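Local atomic coordinates of alkane monooxygenase (Geobacillus thermodenitrificans, PDB entry 3B9O), a protein that belongs to the luciferase-like monooxygenase family, has a TIM-barrel fold and binds flavin mononucleotide. Residues A[7-12]-A[52-57]. Sequence-based numbering, arbitrary orientation.
Sequences INAFEM and DALFLA. With FMN (flavin mononucleotide), chain C.
F10 and F55 both carry CG anti to the backbone N (chi1 -164° and -175°), and the two side chains lie side by side, pointing the same way. F55 CD2 lies at the edge of the F10 ring, 3.6 Å from F10 CE1, with the planes inclined at 60°; F245 meets both rings edge-to-face. Beneath them, parallel strands 7-12 and 53-57 are joined by four backbone bonds. A9 receives from F55 N at 2.7 Å through its O and donates to A53 O; E11 donates to F55 O and accepts from A57 N. On the face of A9 and E11, L54 CD2 packs 3.5 Å from E11 CB, under helix 36-48. The E11 chain bends at chi2, and its carboxylate turns away from strand 53-57: OE1 accepts M12 N at 2.9 Å through its anti lone pair and pairs with R30, while OE2 bonds Y38. At the other end, one water donates to both N8 OD1 and D52 OD2, the latter also bonded to H6; N8 ND2 is held by N376 and Y225. A57 CB reaches 3.1 Å from O4 of flavin mononucleotide, placing the C-terminal end of strand 53-57 in the flavin pocket; a ligand site at the C-terminal ends of parallel barrel strands is characteristic of TIM barrels.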
loop_
_atom_site.group_PDB
_atom_site.type_symbol
_atom_site.label_atom_id
_atom_site.label_comp_id
_atom_site.label_asym_id
_atom_site.label_seq_id
_atom_site.Cartn_x
_atom_site.Cartn_y
_atom_site.Cartn_z
ATOM N N ILE A 7 8.971 -7.220 -4.719
ATOM C CA ILE A 7 7.742 -7.156 -5.481
ATOM C C ILE A 7 6.533 -7.417 -4.593
ATOM O O ILE A 7 6.460 -8.457 -3.917
ATOM C CB ILE A 7 7.770 -8.099 -6.707
ATOM C CG1 ILE A 7 8.831 -7.607 -7.728
ATOM C CG2 ILE A 7 6.409 -8.133 -7.408
ATOM C CD1 ILE A 7 9.226 -8.608 -8.735
ATOM N N ASN A 8 5.600 -6.467 -4.611
ATOM C CA ASN A 8 4.299 -6.602 -3.957
ATOM C C ASN A 8 3.165 -6.766 -4.975
ATOM O O ASN A 8 3.205 -6.166 -6.054
ATOM C CB ASN A 8 3.973 -5.361 -3.139
ATOM C CG ASN A 8 4.976 -5.084 -2.054
ATOM O OD1 ASN A 8 5.671 -5.984 -1.575
ATOM N ND2 ASN A 8 5.046 -3.820 -1.643
ATOM N N ALA A 9 2.156 -7.538 -4.599
ATOM C CA ALA A 9 0.943 -7.723 -5.382
ATOM C C ALA A 9 -0.030 -6.641 -4.972
ATOM O O ALA A 9 -0.370 -6.536 -3.795
ATOM C CB ALA A 9 0.384 -9.092 -5.095
ATOM N N PHE A 10 -0.446 -5.810 -5.914
ATOM C CA PHE A 10 -1.347 -4.695 -5.619
ATOM C C PHE A 10 -2.812 -5.139 -5.724
ATOM O O PHE A 10 -3.288 -5.622 -6.779
ATOM C CB PHE A 10 -1.088 -3.520 -6.554
ATOM C CG PHE A 10 -1.671 -2.225 -6.103
ATOM C CD1 PHE A 10 -1.600 -1.829 -4.772
ATOM C CD2 PHE A 10 -2.263 -1.363 -7.033
ATOM C CE1 PHE A 10 -2.131 -0.610 -4.360
ATOM C CE2 PHE A 10 -2.775 -0.116 -6.621
ATOM C CZ PHE A 10 -2.697 0.261 -5.312
ATOM N N GLU A 11 -3.538 -4.947 -4.633
ATOM C CA GLU A 11 -4.892 -5.512 -4.545
ATOM C C GLU A 11 -5.814 -4.584 -3.758
ATOM O O GLU A 11 -5.369 -3.623 -3.149
ATOM C CB GLU A 11 -4.763 -6.918 -3.892
ATOM C CG GLU A 11 -5.940 -7.847 -3.891
ATOM C CD GLU A 11 -6.701 -7.982 -5.237
ATOM O OE1 GLU A 11 -7.472 -7.082 -5.566
ATOM O OE2 GLU A 11 -6.584 -9.003 -5.916
ATOM N N MET A 12 -7.110 -4.874 -3.793
ATOM C CA MET A 12 -8.095 -4.165 -2.989
ATOM C C MET A 12 -9.298 -5.089 -2.825
ATOM O O MET A 12 -9.693 -5.784 -3.776
ATOM C CB MET A 12 -8.534 -2.828 -3.653
ATOM C CG MET A 12 -9.397 -1.920 -2.729
ATOM S SD MET A 12 -9.561 -0.258 -3.426
ATOM C CE MET A 12 -10.981 0.318 -2.513
ATOM N N ASP A 52 7.229 -10.514 -2.051
ATOM C CA ASP A 52 7.360 -9.953 -0.694
ATOM C C ASP A 52 6.017 -9.883 0.050
ATOM O O ASP A 52 5.903 -10.311 1.213
ATOM C CB ASP A 52 7.868 -8.513 -0.710
ATOM C CG ASP A 52 9.351 -8.387 -1.043
ATOM O OD1 ASP A 52 9.814 -9.061 -1.977
ATOM O OD2 ASP A 52 10.027 -7.530 -0.441
ATOM N N ALA A 53 5.027 -9.284 -0.600
ATOM C CA ALA A 53 3.783 -8.962 0.119
ATOM C C ALA A 53 2.576 -8.824 -0.795
ATOM O O ALA A 53 2.704 -8.650 -2.039
ATOM C CB ALA A 53 3.978 -7.678 0.977
ATOM N N LEU A 54 1.411 -8.907 -0.160
ATOM C CA LEU A 54 0.149 -8.499 -0.740
ATOM C C LEU A 54 -0.116 -7.107 -0.205
ATOM O O LEU A 54 -0.179 -6.937 1.020
ATOM C CB LEU A 54 -0.943 -9.433 -0.225
ATOM C CG LEU A 54 -2.275 -9.593 -0.967
ATOM C CD1 LEU A 54 -3.467 -9.529 -0.115
ATOM C CD2 LEU A 54 -2.449 -8.984 -2.372
ATOM N N PHE A 55 -0.283 -6.126 -1.101
ATOM C CA PHE A 55 -0.475 -4.721 -0.700
ATOM C C PHE A 55 -1.934 -4.369 -0.977
ATOM O O PHE A 55 -2.372 -4.352 -2.134
ATOM C CB PHE A 55 0.506 -3.795 -1.480
ATOM C CG PHE A 55 0.483 -2.334 -1.053
ATOM C CD1 PHE A 55 1.635 -1.730 -0.563
ATOM C CD2 PHE A 55 -0.664 -1.557 -1.165
ATOM C CE1 PHE A 55 1.640 -0.355 -0.178
ATOM C CE2 PHE A 55 -0.678 -0.178 -0.752
ATOM C CZ PHE A 55 0.479 0.412 -0.280
ATOM N N LEU A 56 -2.692 -4.145 0.084
ATOM C CA LEU A 56 -4.129 -3.874 -0.052
ATOM C C LEU A 56 -4.404 -2.373 0.078
ATOM O O LEU A 56 -4.135 -1.767 1.125
ATOM C CB LEU A 56 -4.929 -4.665 0.991
ATOM C CG LEU A 56 -4.992 -6.160 0.719
ATOM C CD1 LEU A 56 -5.097 -6.910 2.068
ATOM C CD2 LEU A 56 -6.143 -6.438 -0.217
ATOM N N ALA A 57 -4.903 -1.798 -0.996
ATOM C CA ALA A 57 -5.481 -0.443 -0.973
ATOM C C ALA A 57 -6.812 -0.471 -0.202
ATOM O O ALA A 57 -7.357 -1.555 0.123
ATOM C CB ALA A 57 -5.701 0.062 -2.407
HETATM N N1 FMN C . -5.498 6.884 -0.904
HETATM C C2 FMN C . -6.393 6.067 -0.302
HETATM O O2 FMN C . -7.316 6.597 0.383
HETATM N N3 FMN C . -6.255 4.711 -0.463
HETATM C C4 FMN C . -5.234 4.176 -1.206
HETATM O O4 FMN C . -5.122 2.938 -1.330
HETATM C C4A FMN C . -4.299 5.020 -1.824
HETATM N N5 FMN C . -3.254 4.554 -2.574
HETATM C C5A FMN C . -2.385 5.435 -3.165
HETATM C C6 FMN C . -1.304 4.993 -3.953
HETATM C C7 FMN C . -0.415 5.914 -4.542
HETATM C C7M FMN C . 0.749 5.456 -5.394
HETATM C C8 FMN C . -0.596 7.274 -4.340
HETATM C C8M FMN C . 0.348 8.273 -4.969
HETATM C C9 FMN C . -1.668 7.729 -3.563
HETATM C C9A FMN C . -2.568 6.822 -2.975
HETATM N N10 FMN C . -3.606 7.268 -2.222
HETATM C C10 FMN C . -4.469 6.399 -1.657
HETATM C "C1'" FMN C . -3.834 8.711 -1.993
HETATM C "C2'" FMN C . -3.237 9.120 -0.636
HETATM O "O2'" FMN C . -2.688 7.989 0.044
HETATM C "C3'" FMN C . -4.205 9.823 0.331
HETATM O "O3'" FMN C . -5.477 9.150 0.450
HETATM C "C4'" FMN C . -4.321 11.342 0.074
HETATM O "O4'" FMN C . -5.683 11.761 -0.054
HETATM C "C5'" FMN C . -3.550 11.848 -1.150
HETATM O "O5'" FMN C . -2.269 12.208 -0.650
HETATM P P FMN C . -1.378 13.390 -1.274
HETATM O O1P FMN C . -2.372 14.496 -1.591
HETATM O O2P FMN C . -0.408 13.683 -0.168
HETATM O O3P FMN C . -0.778 12.838 -2.554
HETATM O O HOH W 1 7.947 -5.461 -0.095
#